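Local coordinates for protein polyketide biosynthesis 3-hydroxy-3-methylglutaryl-ACP synthase PksG (Bacillus subtilis, PDB 4YXT) that catalyses the aldol condensation of acetyl-ACP with a beta-ketothioester polyketide intermediate during biosynthesis of the antibiotic bacillaene, at residues Pro47-Thr53 / Arg403-Glu407; Thr227-Tyr231 / Ser332-Ser336; Ile310-Phe315 / Gln344-Arg348. The protein carries 1 engineered substitution. All blocks are in the same frame, centred on the assembly; numbering follows the deposited sequence.

Three contacts show how residues far apart in sequence close a thiolase-type fold. Interaction 1 ties the loop before helix 51-64 to strand 403-410 near the C-terminus and spans 349 intervening residues, among which the other two lie. Interactions 1 and 2 sit on opposite sides of the chain's centre, 35 Å between their centres. Interactions 2 and 3 are linked by strand 331-339, which runs on into helix 341-349; their nearest atoms are about 11 Å apart. Interaction 2 comes closest to catalysis: the side chain of Ser332 is about 8 Å from that of His250 and about 9 Å from that of Cys114, the probable proton donor/acceptor and acyl-thioester residues.

Interaction 1 (Pro47-Thr53 / Arg403-Glu407); sequences PYEDPVT and RLFLE
Leu406, Tyr48 and Phe405 give the most surface to this contact. Leu406 N donates to Tyr48 O at 2.9 Å, nearly straight (166°) but with the donor lifted above the carbonyl plane. The Leu406 side chain points to the loop as well, its CB 3.7 Å from Tyr48 O. The same carbonyl oxygen meets the edge of the neighbouring ring, with Tyr48 O 3.4 Å from Phe405 CD1. The two aromatic side chains run side by side in an offset edge-to-face pair: the edge of Tyr48 is turned toward the face of Phe405, the planes stand at 82°, and CD2 of Tyr48 lies 3.5 Å from CD1 of Phe405. CG of Tyr48 sits between its own N and carbonyl carbon (chi1 41°), which lays the ring alongside Phe405. CG of Glu49 adds an apolar touch at the edge of the Phe405 ring. The loop then enters helix 51-64 through a capping box, in which Thr53 N donates to Asp50 OD1 at 2.8 Å and Asp50 N returns a bond to Thr53 OG1. Thr53 turns CG2 toward the strand, 3.7 Å from Leu406 N, while its CB rests 3.5 Å from Leu404 O. The other carboxylate oxygen of Asp50 is held by Tyr416 and Arg414 of strand 413-419, while Phe388 meets the Tyr48 ring edge-to-face.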
loop_
_atom_site.group_PDB
_atom_site.type_symbol
_atom_site.label_atom_id
_atom_site.label_comp_id
_atom_site.label_asym_id
_atom_site.label_seq_id
_atom_site.Cartn_x
_atom_site.Cartn_y
_atom_site.Cartn_z
ATOM N N PRO A 47 -15.755 -1.083 20.434
ATOM C CA PRO A 47 -16.273 0.012 19.627
ATOM C C PRO A 47 -15.401 1.264 19.611
ATOM O O PRO A 47 -15.426 2.017 18.633
ATOM C CB PRO A 47 -17.615 0.310 20.311
ATOM C CG PRO A 47 -18.069 -1.033 20.741
ATOM C CD PRO A 47 -16.826 -1.695 21.244
ATOM N N TYR A 48 -14.641 1.502 20.674
ATOM C CA TYR A 48 -13.798 2.682 20.728
ATOM C C TYR A 48 -12.328 2.334 20.427
ATOM O O TYR A 48 -11.413 3.023 20.835
ATOM C CB TYR A 48 -13.957 3.410 22.068
ATOM C CG TYR A 48 -14.032 2.518 23.256
ATOM C CD1 TYR A 48 -15.259 2.202 23.860
ATOM C CD2 TYR A 48 -12.879 1.950 23.775
ATOM C CE1 TYR A 48 -15.299 1.363 24.974
ATOM C CE2 TYR A 48 -12.914 1.124 24.868
ATOM C CZ TYR A 48 -14.112 0.835 25.466
ATOM O OH TYR A 48 -14.072 0.006 26.561
ATOM N N GLU A 49 -12.114 1.220 19.750
ATOM C CA GLU A 49 -10.803 0.926 19.219
ATOM C C GLU A 49 -11.009 0.845 17.733
ATOM O O GLU A 49 -12.126 0.617 17.260
ATOM C CB GLU A 49 -10.284 -0.354 19.766
ATOM C CG GLU A 49 -10.077 -0.321 21.259
ATOM C CD GLU A 49 -9.680 -1.672 21.759
ATOM O OE1 GLU A 49 -10.523 -2.604 21.718
ATOM O OE2 GLU A 49 -8.502 -1.800 22.121
ATOM N N ASP A 50 -9.931 1.112 17.020
ATOM C CA ASP A 50 -9.896 0.972 15.594
ATOM C C ASP A 50 -8.459 0.626 15.207
ATOM O O ASP A 50 -7.629 0.417 16.068
ATOM C CB ASP A 50 -10.450 2.225 14.928
ATOM C CG ASP A 50 -9.502 3.382 14.952
ATOM O OD1 ASP A 50 -8.365 3.260 15.453
ATOM O OD2 ASP A 50 -9.908 4.402 14.373
ATOM N N PRO A 51 -8.177 0.481 13.912
ATOM C CA PRO A 51 -6.746 0.204 13.593
ATOM C C PRO A 51 -5.717 1.262 13.939
ATOM O O PRO A 51 -4.515 0.944 14.018
ATOM C CB PRO A 51 -6.777 -0.010 12.089
ATOM C CG PRO A 51 -8.175 -0.496 11.842
ATOM C CD PRO A 51 -9.064 0.240 12.771
ATOM N N VAL A 52 -6.121 2.514 14.014
ATOM C CA VAL A 52 -5.228 3.578 14.514
ATOM C C VAL A 52 -4.892 3.359 16.002
ATOM O O VAL A 52 -3.728 3.313 16.403
ATOM C CB VAL A 52 -5.876 4.963 14.353
ATOM C CG1 VAL A 52 -4.935 6.024 14.897
ATOM C CG2 VAL A 52 -6.229 5.190 12.866
ATOM N N THR A 53 -5.920 3.143 16.805
ATOM C CA THR A 53 -5.698 2.929 18.215
ATOM C C THR A 53 -4.817 1.726 18.393
ATOM O O THR A 53 -3.876 1.774 19.189
ATOM C CB THR A 53 -7.010 2.771 19.023
ATOM O OG1 THR A 53 -7.674 1.551 18.669
ATOM C CG2 THR A 53 -7.952 3.971 18.761
ATOM N N ARG A 403 -3.111 4.793 26.848
ATOM C CA ARG A 403 -3.525 4.163 25.590
ATOM C C ARG A 403 -4.487 5.117 24.836
ATOM O O ARG A 403 -5.126 6.008 25.446
ATOM C CB ARG A 403 -4.189 2.811 25.851
ATOM C CG ARG A 403 -3.363 1.859 26.690
ATOM C CD ARG A 403 -4.192 0.886 27.509
ATOM N NE ARG A 403 -5.362 1.493 28.164
ATOM C CZ ARG A 403 -5.337 2.367 29.180
ATOM N NH1 ARG A 403 -4.196 2.804 29.713
ATOM N NH2 ARG A 403 -6.482 2.811 29.671
ATOM N N LEU A 404 -4.566 4.918 23.516
ATOM C CA LEU A 404 -5.354 5.761 22.657
ATOM C C LEU A 404 -6.676 5.133 22.450
ATOM O O LEU A 404 -6.783 3.925 22.303
ATOM C CB LEU A 404 -4.694 5.954 21.304
ATOM C CG LEU A 404 -5.156 7.203 20.550
ATOM C CD1 LEU A 404 -4.688 8.461 21.265
ATOM C CD2 LEU A 404 -4.629 7.259 19.111
ATOM N N PHE A 405 -7.704 5.951 22.386
ATOM C CA PHE A 405 -9.037 5.447 22.091
ATOM C C PHE A 405 -9.756 6.383 21.175
ATOM O O PHE A 405 -9.456 7.557 21.170
ATOM C CB PHE A 405 -9.832 5.231 23.382
ATOM C CG PHE A 405 -9.350 4.066 24.161
ATOM C CD1 PHE A 405 -9.521 2.776 23.660
ATOM C CD2 PHE A 405 -8.677 4.239 25.356
ATOM C CE1 PHE A 405 -9.028 1.684 24.338
ATOM C CE2 PHE A 405 -8.197 3.141 26.048
ATOM C CZ PHE A 405 -8.376 1.865 25.544
ATOM N N LEU A 406 -10.680 5.839 20.388
ATOM C CA LEU A 406 -11.489 6.623 19.489
ATOM C C LEU A 406 -12.562 7.274 20.341
ATOM O O LEU A 406 -13.340 6.586 21.002
ATOM C CB LEU A 406 -12.158 5.717 18.448
ATOM C CG LEU A 406 -13.095 6.315 17.402
ATOM C CD1 LEU A 406 -12.513 7.483 16.616
ATOM C CD2 LEU A 406 -13.564 5.247 16.418
ATOM N N GLU A 407 -12.606 8.598 20.311
ATOM C CA GLU A 407 -13.532 9.365 21.117
ATOM C C GLU A 407 -14.776 9.718 20.305
ATOM O O GLU A 407 -15.870 9.721 20.823
ATOM C CB GLU A 407 -12.817 10.637 21.586
ATOM C CG GLU A 407 -13.503 11.442 22.692
ATOM C CD GLU A 407 -13.184 12.930 22.624
ATOM O OE1 GLU A 407 -13.063 13.481 21.493
ATOM O OE2 GLU A 407 -13.070 13.556 23.702
#

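Interaction 2 (Thr227-Tyr231 / Ser332-Ser336); sequences TFLEY and SEFYS
Phe334 reaches from the strand toward the helix, among Thr227, Phe228 and Tyr231, and its atoms can be followed outward one by one. At the root, CB of Phe334 lies 3.7 Å from CB of Thr227, whose side chain crosses it at about a right angle. With CG opposite the backbone N (chi1 -178°), the ring is carried out from the strand toward the helix. One edge of it then enters the face of Tyr231: CD1 of Phe334 is 3.5 Å from CD2 of Tyr231, and the next atom, CE1, stands 3.8 Å above the Tyr231 plane, over its centre. Farther out, the face of Phe334 receives an edge in its turn, CD1 of Phe228 lying 3.7 Å from CE1 of Phe334 and offset toward the rim; CZ, the tip, also comes near this atom. Both pairs are edge-to-face with planes at 90°, so Phe334 gives its edge to one partner and its face to the other, and the three rings form an aromatic cluster.

Polar groups flank the cluster. Tyr231 OH donates to Ser336 OG at 2.9 Å, and this serine oxygen, lying at the edge of the tyrosine ring, also bonds Asp187. Toward the other end of the strand segment, CG2 of Thr227 packs tightly against Ser332, 3.1 Å from its OG, which bonds the Tyr194 carbonyl. Helix 213-234 thus covers strand 331-339, its short segment crossing at -48° with 7.5 Å between the axes. The strand runs antiparallel between 184-195 and 319-327 in the large mixed sheet, and Glu333 and Tyr335, directed away from this helix, meet helix 116-130.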
loop_
_atom_site.group_PDB
_atom_site.type_symbol
_atom_site.label_atom_id
_atom_site.label_comp_id
_atom_site.label_asym_id
_atom_site.label_seq_id
_atom_site.Cartn_x
_atom_site.Cartn_y
_atom_site.Cartn_z
ATOM N N THR A 227 7.951 -20.884 -2.065
ATOM C CA THR A 227 8.785 -19.803 -1.528
ATOM C C THR A 227 10.147 -20.332 -1.104
ATOM O O THR A 227 11.196 -19.717 -1.357
ATOM C CB THR A 227 8.078 -19.035 -0.376
ATOM O OG1 THR A 227 7.652 -19.926 0.652
ATOM C CG2 THR A 227 6.903 -18.257 -0.888
ATOM N N PHE A 228 10.168 -21.506 -0.477
ATOM C CA PHE A 228 11.447 -22.064 -0.034
ATOM C C PHE A 228 12.325 -22.472 -1.201
ATOM O O PHE A 228 13.531 -22.263 -1.179
ATOM C CB PHE A 228 11.306 -23.241 0.963
ATOM C CG PHE A 228 12.636 -23.662 1.537
ATOM C CD1 PHE A 228 13.315 -22.819 2.371
ATOM C CD2 PHE A 228 13.261 -24.843 1.133
ATOM C CE1 PHE A 228 14.591 -23.133 2.839
ATOM C CE2 PHE A 228 14.531 -25.169 1.621
ATOM C CZ PHE A 228 15.180 -24.319 2.490
ATOM N N LEU A 229 11.720 -23.126 -2.183
ATOM C CA LEU A 229 12.360 -23.430 -3.467
ATOM C C LEU A 229 12.995 -22.160 -4.064
ATOM O O LEU A 229 14.212 -22.144 -4.476
ATOM C CB LEU A 229 11.307 -23.955 -4.454
ATOM C CG LEU A 229 11.547 -25.163 -5.353
ATOM C CD1 LEU A 229 10.775 -26.334 -4.743
ATOM C CD2 LEU A 229 11.125 -24.940 -6.818
ATOM N N GLU A 230 12.225 -21.063 -4.088
ATOM C CA GLU A 230 12.801 -19.816 -4.650
ATOM C C GLU A 230 14.015 -19.311 -3.816
ATOM O O GLU A 230 15.090 -18.971 -4.354
ATOM C CB GLU A 230 11.739 -18.742 -4.825
ATOM C CG GLU A 230 10.562 -19.155 -5.714
ATOM C CD GLU A 230 10.832 -18.983 -7.232
ATOM O OE1 GLU A 230 12.018 -18.748 -7.641
ATOM O OE2 GLU A 230 9.842 -19.088 -8.017
ATOM N N TYR A 231 13.855 -19.301 -2.497
ATOM C CA TYR A 231 14.944 -18.926 -1.582
ATOM C C TYR A 231 16.204 -19.740 -1.809
ATOM O O TYR A 231 17.293 -19.202 -1.860
ATOM C CB TYR A 231 14.460 -19.138 -0.170
ATOM C CG TYR A 231 15.424 -18.793 0.933
ATOM C CD1 TYR A 231 16.329 -19.739 1.379
ATOM C CD2 TYR A 231 15.365 -17.565 1.604
ATOM C CE1 TYR A 231 17.191 -19.480 2.417
ATOM C CE2 TYR A 231 16.228 -17.297 2.646
ATOM C CZ TYR A 231 17.141 -18.264 3.045
ATOM O OH TYR A 231 17.998 -18.099 4.091
ATOM N N SER A 332 3.210 -14.326 -1.396
ATOM C CA SER A 332 3.904 -14.961 -0.310
ATOM C C SER A 332 5.420 -14.749 -0.395
ATOM O O SER A 332 5.939 -14.331 -1.418
ATOM C CB SER A 332 3.569 -16.466 -0.252
ATOM O OG SER A 332 3.990 -17.199 -1.387
ATOM N N GLU A 333 6.118 -15.000 0.712
ATOM C CA GLU A 333 7.544 -14.796 0.770
ATOM C C GLU A 333 8.190 -15.585 1.926
ATOM O O GLU A 333 7.653 -15.620 3.024
ATOM C CB GLU A 333 7.911 -13.322 0.926
ATOM C CG GLU A 333 9.444 -13.010 0.801
ATOM C CD GLU A 333 9.765 -11.505 0.519
ATOM O OE1 GLU A 333 10.943 -11.086 0.601
ATOM O OE2 GLU A 333 8.851 -10.701 0.194
ATOM N N PHE A 334 9.377 -16.148 1.655
ATOM C CA PHE A 334 10.178 -16.767 2.658
ATOM C C PHE A 334 11.454 -15.997 2.744
ATOM O O PHE A 334 12.111 -15.793 1.750
ATOM C CB PHE A 334 10.463 -18.229 2.314
ATOM C CG PHE A 334 11.250 -18.932 3.353
ATOM C CD1 PHE A 334 12.640 -18.967 3.287
ATOM C CD2 PHE A 334 10.614 -19.552 4.415
ATOM C CE1 PHE A 334 13.361 -19.602 4.269
ATOM C CE2 PHE A 334 11.337 -20.209 5.405
ATOM C CZ PHE A 334 12.705 -20.220 5.350
ATOM N N TYR A 335 11.846 -15.641 3.948
ATOM C CA TYR A 335 13.080 -14.948 4.147
ATOM C C TYR A 335 13.613 -15.250 5.536
ATOM O O TYR A 335 12.946 -15.883 6.338
ATOM C CB TYR A 335 12.840 -13.436 4.023
ATOM C CG TYR A 335 11.704 -12.853 4.836
ATOM C CD1 TYR A 335 10.390 -13.134 4.545
ATOM C CD2 TYR A 335 11.963 -11.977 5.893
ATOM C CE1 TYR A 335 9.356 -12.559 5.264
ATOM C CE2 TYR A 335 10.945 -11.409 6.621
ATOM C CZ TYR A 335 9.648 -11.697 6.301
ATOM O OH TYR A 335 8.658 -11.092 7.016
ATOM N N SER A 336 14.822 -14.781 5.812
ATOM C CA SER A 336 15.540 -15.190 6.988
ATOM C C SER A 336 16.271 -14.024 7.579
ATOM O O SER A 336 16.467 -12.999 6.909
ATOM C CB SER A 336 16.544 -16.290 6.651
ATOM O OG SER A 336 17.526 -15.788 5.797
#

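Interaction 3 (Ile310-Phe315 / Gln344-Arg348); sequences IDQGRF and QERQR
Two flat groups, the Gln344 amide and the Phe315 ring, meet with their planes 83° apart. NE2 of Gln344 lies at the edge of the ring, near its plane and 3.6 Å from Phe315 CD2, while OE1 of the same amide comes 3.6 Å from Phe315 CB. Tyr246 meets the Phe315 ring from elsewhere in the fold. The amide nitrogen is gripped by two carbonyls where helix 301-312 gives way to loop. Gln344 NE2 donates to Ile310 O at 3.1 Å, approaching almost in line with that C=O (167°), and to Gly313 O at 3.0 Å, where the acceptor lies in the amide plane but the nitrogen sits above the plane of the carbonyl. Two acceptors on one nitrogen fix which end of the amide faces the loop. With CG opposite the backbone N and the chain extended beyond it, Gln344 carries the group this far from its own helix.

One turn along, Gln347 bends instead at chi2 and crosses Asp311 at about a right angle. OD1 of Asp311 is 3.4 Å from CB of Gln347, and polar contact is made through two waters: one bridges Asp311 OD1 and Gln347 NE2, the other donates to both Asp311 OD2 and Gln347 O. Direct bonds to Tyr290 from Asp311 OD2 and to the Met9 carbonyl from Gln347 NE2 hold the two side chains as well. CG2 of Ile310 lies 4.0 Å from CG of Gln347, a looser apolar touch beside these groups.

The arrangement is side-chain capping of a helix C-terminus: Gln344 supplies the two N-H of one amide to a last-turn carbonyl of helix 301-312 (Ile310) and to the first residue beyond it (Gly313), joining two helices that the hairpin of strands 319-327 and 331-339 separates in sequence in this thiolase-like fold.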
loop_
_atom_site.group_PDB
_atom_site.type_symbol
_atom_site.label_atom_id
_atom_site.label_comp_id
_atom_site.label_asym_id
_atom_site.label_seq_id
_atom_site.Cartn_x
_atom_site.Cartn_y
_atom_site.Cartn_z
ATOM N N ILE A 310 11.090 -14.886 19.412
ATOM C CA ILE A 310 12.136 -14.131 20.062
ATOM C C ILE A 310 11.932 -14.063 21.565
ATOM O O ILE A 310 12.875 -14.233 22.265
ATOM C CB ILE A 310 12.336 -12.725 19.459
ATOM C CG1 ILE A 310 12.840 -12.860 18.016
ATOM C CG2 ILE A 310 13.367 -11.950 20.283
ATOM C CD1 ILE A 310 12.615 -11.661 17.159
ATOM N N ASP A 311 10.721 -13.839 22.072
ATOM C CA ASP A 311 10.508 -13.838 23.519
ATOM C C ASP A 311 10.622 -15.245 24.137
ATOM O O ASP A 311 11.203 -15.401 25.196
ATOM C CB ASP A 311 9.162 -13.196 23.915
ATOM C CG ASP A 311 9.209 -11.649 23.900
ATOM O OD1 ASP A 311 10.251 -11.070 23.510
ATOM O OD2 ASP A 311 8.196 -11.003 24.271
ATOM N N GLN A 312 10.114 -16.273 23.464
ATOM C CA GLN A 312 9.987 -17.590 24.092
ATOM C C GLN A 312 11.111 -18.538 23.772
ATOM O O GLN A 312 11.283 -19.523 24.466
ATOM C CB GLN A 312 8.640 -18.206 23.755
ATOM C CG GLN A 312 7.465 -17.286 24.049
ATOM C CD GLN A 312 7.298 -16.979 25.521
ATOM O OE1 GLN A 312 6.986 -15.837 25.916
ATOM N NE2 GLN A 312 7.513 -17.989 26.352
ATOM N N GLY A 313 11.943 -18.217 22.793
ATOM C CA GLY A 313 12.948 -19.155 22.327
ATOM C C GLY A 313 14.257 -18.968 23.050
ATOM O O GLY A 313 14.351 -18.153 23.907
ATOM N N ARG A 314 15.259 -19.755 22.689
ATOM C CA ARG A 314 16.567 -19.741 23.356
ATOM C C ARG A 314 17.608 -19.015 22.506
ATOM O O ARG A 314 17.910 -19.451 21.399
ATOM C CB ARG A 314 17.045 -21.185 23.624
ATOM C CG ARG A 314 18.384 -21.256 24.378
ATOM C CD ARG A 314 18.858 -22.666 24.655
ATOM N NE ARG A 314 17.833 -23.513 25.266
ATOM C CZ ARG A 314 18.006 -24.809 25.541
ATOM N NH1 ARG A 314 19.174 -25.411 25.286
ATOM N NH2 ARG A 314 17.027 -25.510 26.101
ATOM N N PHE A 315 18.143 -17.909 23.017
ATOM C CA PHE A 315 19.127 -17.101 22.277
ATOM C C PHE A 315 20.395 -16.837 23.055
ATOM O O PHE A 315 20.765 -15.682 23.285
ATOM C CB PHE A 315 18.484 -15.807 21.785
ATOM C CG PHE A 315 17.465 -16.039 20.715
ATOM C CD1 PHE A 315 17.834 -16.065 19.374
ATOM C CD2 PHE A 315 16.168 -16.324 21.042
ATOM C CE1 PHE A 315 16.898 -16.349 18.377
ATOM C CE2 PHE A 315 15.227 -16.583 20.061
ATOM C CZ PHE A 315 15.577 -16.576 18.730
ATOM N N GLN A 344 17.161 -10.139 21.953
ATOM C CA GLN A 344 16.241 -10.799 22.862
ATOM C C GLN A 344 16.131 -9.988 24.148
ATOM O O GLN A 344 15.010 -9.778 24.617
ATOM C CB GLN A 344 16.605 -12.276 23.150
ATOM C CG GLN A 344 15.668 -12.919 24.171
ATOM C CD GLN A 344 15.983 -14.372 24.459
ATOM O OE1 GLN A 344 17.085 -14.685 24.893
ATOM N NE2 GLN A 344 15.013 -15.269 24.239
ATOM N N GLU A 345 17.239 -9.504 24.720
ATOM C CA GLU A 345 17.127 -8.649 25.951
ATOM C C GLU A 345 16.286 -7.383 25.718
ATOM O O GLU A 345 15.454 -6.994 26.544
ATOM C CB GLU A 345 18.496 -8.208 26.499
ATOM C CG GLU A 345 19.585 -9.272 26.508
ATOM C CD GLU A 345 20.789 -8.862 27.343
ATOM O OE1 GLU A 345 20.596 -8.588 28.556
ATOM O OE2 GLU A 345 21.922 -8.805 26.786
ATOM N N ARG A 346 16.450 -6.753 24.559
ATOM C CA ARG A 346 15.705 -5.530 24.312
ATOM C C ARG A 346 14.220 -5.863 24.197
ATOM O O ARG A 346 13.387 -5.182 24.732
ATOM C CB ARG A 346 16.241 -4.815 23.067
ATOM C CG ARG A 346 15.379 -3.629 22.650
ATOM C CD ARG A 346 16.184 -2.591 21.923
ATOM N NE ARG A 346 15.446 -1.381 21.570
ATOM C CZ ARG A 346 15.866 -0.463 20.692
ATOM N NH1 ARG A 346 17.039 -0.636 20.081
ATOM N NH2 ARG A 346 15.129 0.633 20.433
ATOM N N GLN A 347 13.874 -6.943 23.522
ATOM C CA GLN A 347 12.439 -7.274 23.422
ATOM C C GLN A 347 11.808 -7.538 24.755
ATOM O O GLN A 347 10.618 -7.236 24.946
ATOM C CB GLN A 347 12.229 -8.491 22.536
ATOM C CG GLN A 347 12.445 -8.166 21.062
ATOM C CD GLN A 347 11.499 -7.113 20.565
ATOM O OE1 GLN A 347 11.898 -6.031 20.191
ATOM N NE2 GLN A 347 10.222 -7.427 20.588
ATOM N N ARG A 348 12.588 -8.127 25.681
ATOM C CA ARG A 348 12.079 -8.391 27.064
ATOM C C ARG A 348 11.554 -7.134 27.722
ATOM O O ARG A 348 10.563 -7.178 28.405
ATOM C CB ARG A 348 13.112 -9.067 27.987
ATOM C CG ARG A 348 12.441 -9.666 29.238
ATOM C CD ARG A 348 13.264 -9.603 30.521
ATOM N NE ARG A 348 13.899 -8.293 30.711
ATOM C CZ ARG A 348 13.324 -7.213 31.243
ATOM N NH1 ARG A 348 12.063 -7.226 31.678
ATOM N NH2 ARG A 348 14.024 -6.093 31.332
HETATM O O HOH W 1 9.884 -10.340 21.149
HETATM O O HOH W 2 8.330 -8.634 25.547
#